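Local coordinates for amidohydrolase (Xanthomonas campestris pv. campestris, PDB 4DZH), which probably deaminates adenosine-type substrates such as 5'-methylthioadenosine, using zinc bound at the mouth of a TIM barrel, at residues N77-N82 / V285-S290; H230-E235 / L294-C299; N310-T315 / A361-F366; D316-A319 / D323-M326. All blocks are in the same frame, centred on the assembly; numbering follows the deposited sequence.

Contact 1: residues N77-N82 / V285-S290; sequences NAHTHN and VHCPES. With ZN (zinc ion), chain E; MG (magnesium ion), chain B.
A78 and V285 bring the two backbones nearest to each other, with 6.4 Å between their CA atoms. The two strands are second neighbours in the barrel wall: strand 310-313 runs between them, its I313 bonded to the backbone of A78 and its A312 to H286. The contact is therefore made by side chains, and it is fully buried. V285 CG2 packs against both the carbonyl and the side chain of A78, 3.5 Å from A78 O and 3.8 Å from A78 CB. The other methyl, CG1, reaches CB of H79. C287 closes in on the same carbon, its SG 3.8 Å from H79 CB, and stands obliquely to the imidazole, 62° off the ring normal. A chi1 of -174° directs the H79 ring past this sulfur to the zinc ion, which NE2 binds at 2.1 Å. H81 NE2 binds the same ion at 2.0 Å, and water 4, H228 and D316 complete the sphere. This is the HxH motif of the amidohydrolase superfamily at the C-terminal end of the first barrel strand. ND1 of H79 is hydrogen-bonded outside the segments, H226 being the main polar partner of that side chain. Further on, the extended E289 side chain binds magnesium through OE1 at 2.0 Å, while OE2 is hydrogen-bonded to S328 and T332. The chemistry is thus divided: V285 and C287 bear on CB, at the root of the H79 side chain, the sulfur also on the near side of the ring, and the metal bond at NE2 holds its far end, which limits its rotation.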
loop_
_atom_site.group_PDB
_atom_site.type_symbol
_atom_site.label_atom_id
_atom_site.label_comp_id
_atom_site.label_asym_id
_atom_site.label_seq_id
_atom_site.Cartn_x
_atom_site.Cartn_y
_atom_site.Cartn_z
ATOM N N ASN A 77 2.024 3.320 15.819
ATOM C CA ASN A 77 0.855 3.763 15.096
ATOM C C ASN A 77 0.212 4.854 15.931
ATOM O O ASN A 77 -0.451 4.578 16.922
ATOM C CB ASN A 77 -0.113 2.567 14.899
ATOM C CG ASN A 77 -1.322 2.913 14.016
ATOM O OD1 ASN A 77 -1.754 4.098 13.903
ATOM N ND2 ASN A 77 -1.935 1.881 13.415
ATOM N N ALA A 78 0.430 6.097 15.525
ATOM C CA ALA A 78 0.147 7.230 16.405
ATOM C C ALA A 78 -1.286 7.745 16.324
ATOM O O ALA A 78 -1.574 8.846 16.864
ATOM C CB ALA A 78 1.176 8.370 16.097
ATOM N N HIS A 79 -2.205 6.997 15.690
ATOM C CA HIS A 79 -3.629 7.340 15.744
ATOM C C HIS A 79 -4.526 6.163 15.410
ATOM O O HIS A 79 -4.653 5.789 14.254
ATOM C CB HIS A 79 -3.980 8.477 14.779
ATOM C CG HIS A 79 -5.402 8.945 14.923
ATOM N ND1 HIS A 79 -5.878 9.503 16.091
ATOM C CD2 HIS A 79 -6.468 8.867 14.088
ATOM C CE1 HIS A 79 -7.156 9.816 15.940
ATOM N NE2 HIS A 79 -7.547 9.443 14.733
ATOM N N THR A 80 -5.147 5.578 16.440
ATOM C CA THR A 80 -6.040 4.436 16.204
ATOM C C THR A 80 -7.421 4.594 16.834
ATOM O O THR A 80 -7.614 5.298 17.830
ATOM C CB THR A 80 -5.433 3.105 16.731
ATOM O OG1 THR A 80 -5.111 3.252 18.133
ATOM C CG2 THR A 80 -4.142 2.788 15.948
ATOM N N HIS A 81 -8.398 3.893 16.255
ATOM C CA HIS A 81 -9.706 3.659 16.866
ATOM C C HIS A 81 -9.886 2.151 16.749
ATOM O O HIS A 81 -10.642 1.670 15.904
ATOM C CB HIS A 81 -10.838 4.388 16.111
ATOM C CG HIS A 81 -10.614 5.861 15.923
ATOM N ND1 HIS A 81 -10.566 6.745 16.985
ATOM C CD2 HIS A 81 -10.444 6.601 14.802
ATOM C CE1 HIS A 81 -10.369 7.971 16.527
ATOM N NE2 HIS A 81 -10.260 7.905 15.208
ATOM N N ASN A 82 -9.152 1.416 17.571
ATOM C CA ASN A 82 -8.947 0.002 17.248
ATOM C C ASN A 82 -10.174 -0.960 17.300
ATOM O O ASN A 82 -10.216 -1.922 16.526
ATOM C CB ASN A 82 -7.687 -0.548 17.975
ATOM C CG ASN A 82 -6.415 -0.400 17.126
ATOM O OD1 ASN A 82 -6.464 -0.171 15.886
ATOM N ND2 ASN A 82 -5.260 -0.578 17.774
ATOM N N VAL A 285 0.096 14.147 13.831
ATOM C CA VAL A 285 -0.027 12.765 13.296
ATOM C C VAL A 285 -0.675 12.776 11.912
ATOM O O VAL A 285 -1.830 13.196 11.722
ATOM C CB VAL A 285 -0.863 11.899 14.222
ATOM C CG1 VAL A 285 -0.896 10.474 13.625
ATOM C CG2 VAL A 285 -0.266 11.896 15.638
ATOM N N HIS A 286 0.072 12.249 10.937
ATOM C CA HIS A 286 -0.352 12.144 9.554
ATOM C C HIS A 286 -0.963 10.771 9.293
ATOM O O HIS A 286 -0.329 9.748 9.553
ATOM C CB HIS A 286 0.888 12.407 8.687
ATOM C CG HIS A 286 0.650 12.413 7.206
ATOM N ND1 HIS A 286 -0.502 12.896 6.604
ATOM C CD2 HIS A 286 1.451 12.003 6.188
ATOM C CE1 HIS A 286 -0.396 12.772 5.294
ATOM N NE2 HIS A 286 0.783 12.237 5.012
ATOM N N CYS A 287 -2.194 10.776 8.799
ATOM C CA CYS A 287 -2.979 9.581 8.458
ATOM C C CYS A 287 -3.359 9.673 6.965
ATOM O O CYS A 287 -4.518 9.931 6.589
ATOM C CB CYS A 287 -4.241 9.536 9.326
ATOM S SG CYS A 287 -3.902 9.479 11.098
ATOM N N PRO A 288 -2.384 9.457 6.079
ATOM C CA PRO A 288 -2.646 9.734 4.663
ATOM C C PRO A 288 -3.732 8.862 4.025
ATOM O O PRO A 288 -4.509 9.309 3.191
ATOM C CB PRO A 288 -1.283 9.464 3.993
ATOM C CG PRO A 288 -0.491 8.604 5.014
ATOM C CD PRO A 288 -0.975 9.082 6.361
ATOM N N GLU A 289 -3.755 7.552 4.341
ATOM C CA GLU A 289 -4.703 6.708 3.638
ATOM C C GLU A 289 -6.146 7.065 3.988
ATOM O O GLU A 289 -7.021 7.073 3.067
ATOM C CB GLU A 289 -4.396 5.188 3.824
ATOM C CG GLU A 289 -3.004 4.808 3.251
ATOM C CD GLU A 289 -2.638 3.344 3.331
ATOM O OE1 GLU A 289 -3.505 2.511 3.738
ATOM O OE2 GLU A 289 -1.486 3.043 2.920
ATOM N N SER A 290 -6.412 7.319 5.275
ATOM C CA SER A 290 -7.736 7.749 5.699
ATOM C C SER A 290 -8.085 9.084 5.038
ATOM O O SER A 290 -9.216 9.244 4.547
ATOM C CB SER A 290 -7.790 7.879 7.209
ATOM O OG SER A 290 -9.016 8.482 7.617
HETATM ZN ZN ZN E . -9.526 9.390 14.128
HETATM MG MG MG B . -3.953 0.810 4.712
HETATM O O HOH W 1 -2.516 1.354 6.065
HETATM O O HOH W 2 -5.484 0.283 3.273
HETATM O O HOH W 3 -2.677 -0.443 3.542
HETATM O O HOH W 4 -10.187 10.334 12.465
#

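Contact 2: residues H230-E235 / L294-C299; sequences HETAQE and LASGFC
T232, just before helix 233-243, comes nearest to S296 of the irregular 294-299 run, their CA atoms 5.2 Å apart. E231 O lies 3.3 Å from S296 CB. E231 O and S296 O also come close, but both are acceptors; both lie within hydrogen-bonding reach of the T267 hydroxyl, which has one proton to share among them and H230 O. Two waters make the polar links across the contact. Water 5 donates to E231 OE2 at 2.7 Å and is hydrogen-bonded to S296 OG at 2.9 Å. The extended E231 chain (chi1 -179°) carries its carboxylate out to this water, since E231 OE2 and S296 OG are themselves 4.1 Å apart, beyond a direct bond. Water 6 accepts from A233 N and donates to S296 O, each at 3.0 Å. E231 is a zinc ligand in a structure of this protein, though not in this chain, where a zinc lies about 4 Å from its side chain. T232 is the N-cap of helix 233-243, its OG1 accepting from E235 N at 3.1 Å. On the other side, a Schellman motif at A295 ends helix 288-293, and the loop leads to helix 301-306. F298 packs on L336 and V340 of helix 326-341 and on A339 of the second subunit.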
loop_
_atom_site.group_PDB
_atom_site.type_symbol
_atom_site.label_atom_id
_atom_site.label_comp_id
_atom_site.label_asym_id
_atom_site.label_seq_id
_atom_site.Cartn_x
_atom_site.Cartn_y
_atom_site.Cartn_z
ATOM N N HIS A 230 -8.342 20.162 12.278
ATOM C CA HIS A 230 -8.225 20.620 10.885
ATOM C C HIS A 230 -8.233 19.459 9.866
ATOM O O HIS A 230 -7.489 19.445 8.862
ATOM C CB HIS A 230 -6.991 21.529 10.662
ATOM C CG HIS A 230 -7.189 22.937 11.136
ATOM N ND1 HIS A 230 -6.706 24.019 10.432
ATOM C CD2 HIS A 230 -7.790 23.434 12.244
ATOM C CE1 HIS A 230 -7.024 25.133 11.080
ATOM N NE2 HIS A 230 -7.676 24.804 12.182
ATOM N N GLU A 231 -9.102 18.495 10.130
ATOM C CA GLU A 231 -9.201 17.332 9.287
ATOM C C GLU A 231 -9.886 17.641 7.945
ATOM O O GLU A 231 -9.595 17.036 6.914
ATOM C CB GLU A 231 -9.932 16.204 10.044
ATOM C CG GLU A 231 -10.028 14.939 9.177
ATOM C CD GLU A 231 -10.674 13.765 9.877
ATOM O OE1 GLU A 231 -11.291 13.980 10.933
ATOM O OE2 GLU A 231 -10.519 12.621 9.363
ATOM N N THR A 232 -10.815 18.615 7.942
ATOM C CA THR A 232 -11.576 18.859 6.725
ATOM C C THR A 232 -11.786 20.356 6.492
ATOM O O THR A 232 -11.738 21.136 7.454
ATOM C CB THR A 232 -12.973 18.173 6.727
ATOM O OG1 THR A 232 -13.804 18.736 7.740
ATOM C CG2 THR A 232 -12.873 16.660 6.965
ATOM N N ALA A 233 -11.944 20.723 5.223
ATOM C CA ALA A 233 -12.392 22.051 4.824
ATOM C C ALA A 233 -13.655 22.461 5.568
ATOM O O ALA A 233 -13.754 23.619 6.018
ATOM C CB ALA A 233 -12.627 22.103 3.304
ATOM N N GLN A 234 -14.621 21.546 5.672
ATOM C CA GLN A 234 -15.922 21.897 6.259
ATOM C C GLN A 234 -15.783 22.214 7.750
ATOM O O GLN A 234 -16.482 23.088 8.263
ATOM C CB GLN A 234 -16.992 20.822 5.996
ATOM C CG GLN A 234 -18.423 21.210 6.459
ATOM C CD GLN A 234 -19.021 22.412 5.694
ATOM O OE1 GLN A 234 -19.301 22.327 4.492
ATOM N NE2 GLN A 234 -19.206 23.537 6.396
ATOM N N GLU A 235 -14.883 21.509 8.446
ATOM C CA GLU A 235 -14.543 21.817 9.845
ATOM C C GLU A 235 -14.008 23.253 10.023
ATOM O O GLU A 235 -14.416 23.996 10.941
ATOM C CB GLU A 235 -13.499 20.816 10.383
ATOM C CG GLU A 235 -12.917 21.246 11.734
ATOM C CD GLU A 235 -11.664 20.465 12.154
ATOM O OE1 GLU A 235 -11.455 19.362 11.619
ATOM O OE2 GLU A 235 -10.908 20.956 13.022
ATOM N N LEU A 294 -11.282 9.398 2.504
ATOM C CA LEU A 294 -12.452 10.186 2.916
ATOM C C LEU A 294 -12.496 11.499 2.149
ATOM O O LEU A 294 -13.387 12.337 2.365
ATOM C CB LEU A 294 -12.426 10.457 4.421
ATOM C CG LEU A 294 -12.657 9.182 5.255
ATOM C CD1 LEU A 294 -12.508 9.450 6.769
ATOM C CD2 LEU A 294 -13.991 8.555 4.904
ATOM N N ALA A 295 -11.524 11.690 1.265
ATOM C CA ALA A 295 -11.365 12.984 0.552
ATOM C C ALA A 295 -11.239 14.133 1.541
ATOM O O ALA A 295 -11.838 15.217 1.363
ATOM C CB ALA A 295 -12.496 13.240 -0.435
ATOM N N SER A 296 -10.459 13.920 2.589
ATOM C CA SER A 296 -10.255 14.980 3.570
ATOM C C SER A 296 -9.267 16.034 3.130
ATOM O O SER A 296 -9.321 17.179 3.592
ATOM C CB SER A 296 -9.823 14.396 4.921
ATOM O OG SER A 296 -10.778 13.411 5.322
ATOM N N GLY A 297 -8.348 15.658 2.247
ATOM C CA GLY A 297 -7.331 16.602 1.831
ATOM C C GLY A 297 -5.905 16.123 1.953
ATOM O O GLY A 297 -5.648 14.898 2.085
ATOM N N PHE A 298 -4.983 17.089 1.988
ATOM C CA PHE A 298 -3.547 16.840 1.781
ATOM C C PHE A 298 -2.702 17.541 2.830
ATOM O O PHE A 298 -2.297 18.707 2.676
ATOM C CB PHE A 298 -3.124 17.298 0.371
ATOM C CG PHE A 298 -3.866 16.596 -0.734
ATOM C CD1 PHE A 298 -3.431 15.353 -1.188
ATOM C CD2 PHE A 298 -5.015 17.158 -1.302
ATOM C CE1 PHE A 298 -4.111 14.683 -2.196
ATOM C CE2 PHE A 298 -5.701 16.497 -2.308
ATOM C CZ PHE A 298 -5.256 15.247 -2.761
ATOM N N CYS A 299 -2.482 16.850 3.930
ATOM C CA CYS A 299 -1.552 17.300 4.942
ATOM C C CYS A 299 -0.198 17.599 4.339
ATOM O O CYS A 299 0.355 16.785 3.563
ATOM C CB CYS A 299 -1.429 16.243 6.049
ATOM S SG CYS A 299 -0.322 16.598 7.325
HETATM O O HOH W 5 -9.396 11.636 7.100
HETATM O O HOH W 6 -11.958 18.509 3.136
#

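Contact 3: residues N310-T315 / A361-F366; sequences NLAIGT and ARALGF
N310 and R362 cross obliquely, the amide and guanidinium planes turned 44° apart, so the two flat groups do not stack. The amide lies instead beside the aliphatic part of the arginine, OD1 being 3.8 Å from both R362 CB and R362 CD. R362 is extended from CG to NE, which carries its head beyond the amide to water 7. That water lies in the guanidinium plane at its edge, accepting from NH1 at 3.1 Å and donating to N310 OD1 at 2.6 Å. The N310 side chain leaves the strand opposite its own backbone N (chi1 -174°), which directs ND2 to S283 OG and G359 O, its hydrogen-bond partners. The same ND2 comes within 3.6 Å of A363 N and 3.9 Å of A363 CB, approaches that are contacts without a hydrogen bond. Strand 310-313 is the eighth strand of the TIM barrel, hydrogen-bonded to the backbone of V284 and H286 on one flank and of A78 on the other. Helix 349-363 meets this strand through a small apolar pair, A312 CB and A363 CB, 4.1 Å apart. The helix ends in a Schellman motif at G365, with F366 N donating to A361 O at 2.8 Å. L364 then reaches V76, A78, C135, N137 and L158, touching three barrel strands.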
loop_
_atom_site.group_PDB
_atom_site.type_symbol
_atom_site.label_atom_id
_atom_site.label_comp_id
_atom_site.label_asym_id
_atom_site.label_seq_id
_atom_site.Cartn_x
_atom_site.Cartn_y
_atom_site.Cartn_z
ATOM N N ASN A 310 7.496 18.024 14.970
ATOM C CA ASN A 310 7.529 16.576 15.204
ATOM C C ASN A 310 6.385 15.854 14.473
ATOM O O ASN A 310 5.225 16.131 14.731
ATOM C CB ASN A 310 7.516 16.220 16.669
ATOM C CG ASN A 310 7.686 14.739 16.871
ATOM O OD1 ASN A 310 8.767 14.184 16.615
ATOM N ND2 ASN A 310 6.617 14.079 17.272
ATOM N N LEU A 311 6.725 14.962 13.535
ATOM C CA LEU A 311 5.722 14.304 12.682
ATOM C C LEU A 311 5.663 12.809 12.991
ATOM O O LEU A 311 6.694 12.128 13.037
ATOM C CB LEU A 311 6.038 14.499 11.198
ATOM C CG LEU A 311 5.012 14.100 10.125
ATOM C CD1 LEU A 311 3.783 14.996 10.173
ATOM C CD2 LEU A 311 5.587 14.097 8.754
ATOM N N ALA A 312 4.440 12.322 13.216
ATOM C CA ALA A 312 4.184 10.884 13.373
ATOM C C ALA A 312 3.201 10.396 12.324
ATOM O O ALA A 312 2.612 11.174 11.562
ATOM C CB ALA A 312 3.634 10.648 14.774
ATOM N N ILE A 313 3.008 9.063 12.280
ATOM C CA ILE A 313 2.170 8.437 11.278
ATOM C C ILE A 313 1.180 7.525 11.999
ATOM O O ILE A 313 1.534 6.854 12.971
ATOM C CB ILE A 313 3.041 7.637 10.268
ATOM C CG1 ILE A 313 3.912 8.599 9.455
ATOM C CG2 ILE A 313 2.154 6.788 9.302
ATOM C CD1 ILE A 313 4.945 7.928 8.562
ATOM N N GLY A 314 -0.066 7.573 11.552
ATOM C CA GLY A 314 -1.103 6.715 12.110
ATOM C C GLY A 314 -2.024 6.204 10.991
ATOM O O GLY A 314 -2.057 6.735 9.858
ATOM N N THR A 315 -2.827 5.198 11.291
ATOM C CA THR A 315 -3.678 4.563 10.285
ATOM C C THR A 315 -5.145 5.048 10.348
ATOM O O THR A 315 -5.878 4.853 9.367
ATOM C CB THR A 315 -3.668 2.995 10.373
ATOM O OG1 THR A 315 -4.090 2.597 11.693
ATOM C CG2 THR A 315 -2.258 2.403 10.059
ATOM N N ALA A 361 7.038 7.896 18.851
ATOM C CA ALA A 361 7.480 7.776 20.242
ATOM C C ALA A 361 7.379 9.136 20.918
ATOM O O ALA A 361 6.763 9.269 21.980
ATOM C CB ALA A 361 8.892 7.274 20.315
ATOM N N ARG A 362 7.949 10.148 20.260
ATOM C CA ARG A 362 7.947 11.515 20.791
ATOM C C ARG A 362 6.551 12.127 20.883
ATOM O O ARG A 362 6.250 12.874 21.838
ATOM C CB ARG A 362 8.835 12.404 19.943
ATOM C CG ARG A 362 10.307 12.105 20.149
ATOM C CD ARG A 362 11.177 12.898 19.187
ATOM N NE ARG A 362 12.596 12.642 19.439
ATOM C CZ ARG A 362 13.589 13.184 18.732
ATOM N NH1 ARG A 362 13.325 14.028 17.740
ATOM N NH2 ARG A 362 14.852 12.916 19.035
ATOM N N ALA A 363 5.698 11.825 19.899
ATOM C CA ALA A 363 4.326 12.358 19.918
ATOM C C ALA A 363 3.543 11.835 21.119
ATOM O O ALA A 363 2.665 12.519 21.649
ATOM C CB ALA A 363 3.607 11.981 18.616
ATOM N N LEU A 364 3.843 10.620 21.562
ATOM C CA LEU A 364 3.073 9.992 22.629
ATOM C C LEU A 364 3.731 10.225 23.985
ATOM O O LEU A 364 3.200 9.813 25.007
ATOM C CB LEU A 364 2.927 8.476 22.387
ATOM C CG LEU A 364 1.828 7.999 21.419
ATOM C CD1 LEU A 364 1.886 8.726 20.077
ATOM C CD2 LEU A 364 1.973 6.489 21.193
ATOM N N GLY A 365 4.875 10.914 24.001
ATOM C CA GLY A 365 5.610 11.134 25.241
ATOM C C GLY A 365 6.463 9.956 25.692
ATOM O O GLY A 365 6.892 9.871 26.871
ATOM N N PHE A 366 6.738 9.053 24.754
ATOM C CA PHE A 366 7.511 7.842 25.015
ATOM C C PHE A 366 8.918 7.923 24.384
ATOM O O PHE A 366 9.650 6.906 24.308
ATOM C CB PHE A 366 6.786 6.622 24.410
ATOM C CG PHE A 366 5.443 6.298 25.021
ATOM C CD1 PHE A 366 5.063 6.734 26.273
ATOM C CD2 PHE A 366 4.546 5.493 24.294
ATOM C CE1 PHE A 366 3.819 6.387 26.797
ATOM C CE2 PHE A 366 3.317 5.139 24.827
ATOM C CZ PHE A 366 2.939 5.596 26.077
HETATM O O HOH W 7 10.930 15.639 16.563
#

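Contact 4: residues D316-A319 / D323-M326; sequences DGCA and DLDM. With ZN (zinc ion), chain E; ZN (zinc ion), chain F; MG (magnesium ion), chain B.
D316 and D323 supply the flat groups, two carboxylates given over to different metals, while their backbones meet L324 and C318 across the contact. D316 OD1 binds both zinc ions, at 2.4 Å to the one shared with H79, H81 and H228 and at 2.6 Å to the other. OD2 binds that second zinc more closely, at 2.0 Å, and is hydrogen-bonded to S290 OG. Water 4 also bridges the pair, so two oxygen atoms link the zinc ions. The D323 carboxylate instead meets magnesium through OD1 at 2.1 Å. D323 OD2 accepts a hydrogen bond of 2.8 Å from water 3, itself a ligand of that ion. E289, N321 and waters 1 and 2 complete the six-fold sphere. D323 CG stands between backbone N and carbonyl carbon (chi1 55°), bringing OD1 near D325 N for a weak hydrogen bond. Away from the metals, the two segments touch through L324 CD2, 3.7 Å from C318 SG and 3.9 Å from D316 O. The backbones come nearest at C318 and D323, whose CA atoms are 5.3 Å apart. Both segments belong to the connection from strand 310-313 to helix 326-341, M326 being the first residue of the helix. D325 is its N-cap, with OD1 accepting from S328 N. L324 packs on A124 and M128 of helix 114-130, M326 on L75 and N77 of strand 69-80, and D323 on A404 of the second subunit.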
loop_
_atom_site.group_PDB
_atom_site.type_symbol
_atom_site.label_atom_id
_atom_site.label_comp_id
_atom_site.label_asym_id
_atom_site.label_seq_id
_atom_site.Cartn_x
_atom_site.Cartn_y
_atom_site.Cartn_z
ATOM N N ASP A 316 -5.582 5.586 11.498
ATOM C CA ASP A 316 -7.005 5.816 11.777
ATOM C C ASP A 316 -7.663 4.449 11.860
ATOM O O ASP A 316 -6.958 3.431 12.042
ATOM C CB ASP A 316 -7.647 6.744 10.693
ATOM C CG ASP A 316 -8.775 7.649 11.229
ATOM O OD1 ASP A 316 -9.036 7.821 12.445
ATOM O OD2 ASP A 316 -9.353 8.274 10.309
ATOM N N GLY A 317 -8.962 4.363 11.681
ATOM C CA GLY A 317 -9.701 3.118 11.915
ATOM C C GLY A 317 -9.957 2.294 10.662
ATOM O O GLY A 317 -9.821 2.793 9.532
ATOM N N CYS A 318 -10.364 1.028 10.845
ATOM C CA CYS A 318 -10.542 0.097 9.749
ATOM C C CYS A 318 -11.830 0.290 8.956
ATOM O O CYS A 318 -12.053 -0.465 8.028
ATOM C CB CYS A 318 -10.414 -1.365 10.198
ATOM S SG CYS A 318 -8.723 -1.768 10.721
ATOM N N ALA A 319 -12.627 1.298 9.283
ATOM C CA ALA A 319 -13.747 1.634 8.394
ATOM C C ALA A 319 -13.325 2.746 7.444
ATOM O O ALA A 319 -14.111 3.129 6.558
ATOM C CB ALA A 319 -14.984 2.056 9.200
ATOM N N ASP A 323 -7.105 -1.118 6.642
ATOM C CA ASP A 323 -6.222 -1.997 7.433
ATOM C C ASP A 323 -5.420 -1.204 8.460
ATOM O O ASP A 323 -5.518 0.031 8.565
ATOM C CB ASP A 323 -5.330 -2.858 6.557
ATOM C CG ASP A 323 -4.512 -2.047 5.564
ATOM O OD1 ASP A 323 -4.212 -0.870 5.867
ATOM O OD2 ASP A 323 -4.089 -2.614 4.532
ATOM N N LEU A 324 -4.653 -1.929 9.279
ATOM C CA LEU A 324 -3.767 -1.295 10.288
ATOM C C LEU A 324 -2.328 -1.472 9.847
ATOM O O LEU A 324 -1.424 -1.698 10.662
ATOM C CB LEU A 324 -3.932 -1.965 11.667
ATOM C CG LEU A 324 -5.338 -1.791 12.224
ATOM C CD1 LEU A 324 -5.493 -2.604 13.552
ATOM C CD2 LEU A 324 -5.818 -0.289 12.416
ATOM N N ASP A 325 -2.093 -1.407 8.547
ATOM C CA ASP A 325 -0.805 -1.760 7.976
ATOM C C ASP A 325 0.090 -0.530 7.984
ATOM O O ASP A 325 -0.075 0.367 7.109
ATOM C CB ASP A 325 -1.026 -2.245 6.525
ATOM C CG ASP A 325 0.283 -2.643 5.798
ATOM O OD1 ASP A 325 1.378 -2.317 6.315
ATOM O OD2 ASP A 325 0.195 -3.256 4.709
ATOM N N MET A 326 1.004 -0.451 8.944
ATOM C CA MET A 326 1.903 0.712 8.987
ATOM C C MET A 326 2.959 0.671 7.907
ATOM O O MET A 326 3.505 1.726 7.554
ATOM C CB MET A 326 2.551 0.849 10.373
ATOM C CG MET A 326 1.605 1.394 11.415
ATOM S SD MET A 326 1.318 3.177 11.229
ATOM C CE MET A 326 2.964 3.833 11.599
HETATM ZN ZN ZN E . -9.526 9.390 14.128
HETATM ZN ZN ZN F . -10.860 9.166 11.186
HETATM MG MG MG B . -3.953 0.810 4.712
HETATM O O HOH W 3 -2.677 -0.443 3.542
HETATM O O HOH W 1 -2.516 1.354 6.065
HETATM O O HOH W 2 -5.484 0.283 3.273
HETATM O O HOH W 4 -10.187 10.334 12.465
HETATM O O HOH W 8 -11.849 10.604 9.953
#

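Overall arrangement
Contacts 1, 3 and 4 gather round strand 310-313, which closes the barrel between strands 283-286 and 69-80. Contact 1 shares this wall with contact 3, their centres about 10 Å apart. Its centre lies about 7 Å from that of contact 4, with which it shares a zinc and the magnesium; H79 O and D316 N meet there at 2.9 Å. Contact 2 sits farther out, about 14 Å from contact 1 between centres, touching it where C299 packs on H286. Along the chain contacts 1 and 2 interleave, and contact 4 is nested within the loop closed by contact 3. Metal ligands from distant parts of the sequence thus converge at one end of the barrel.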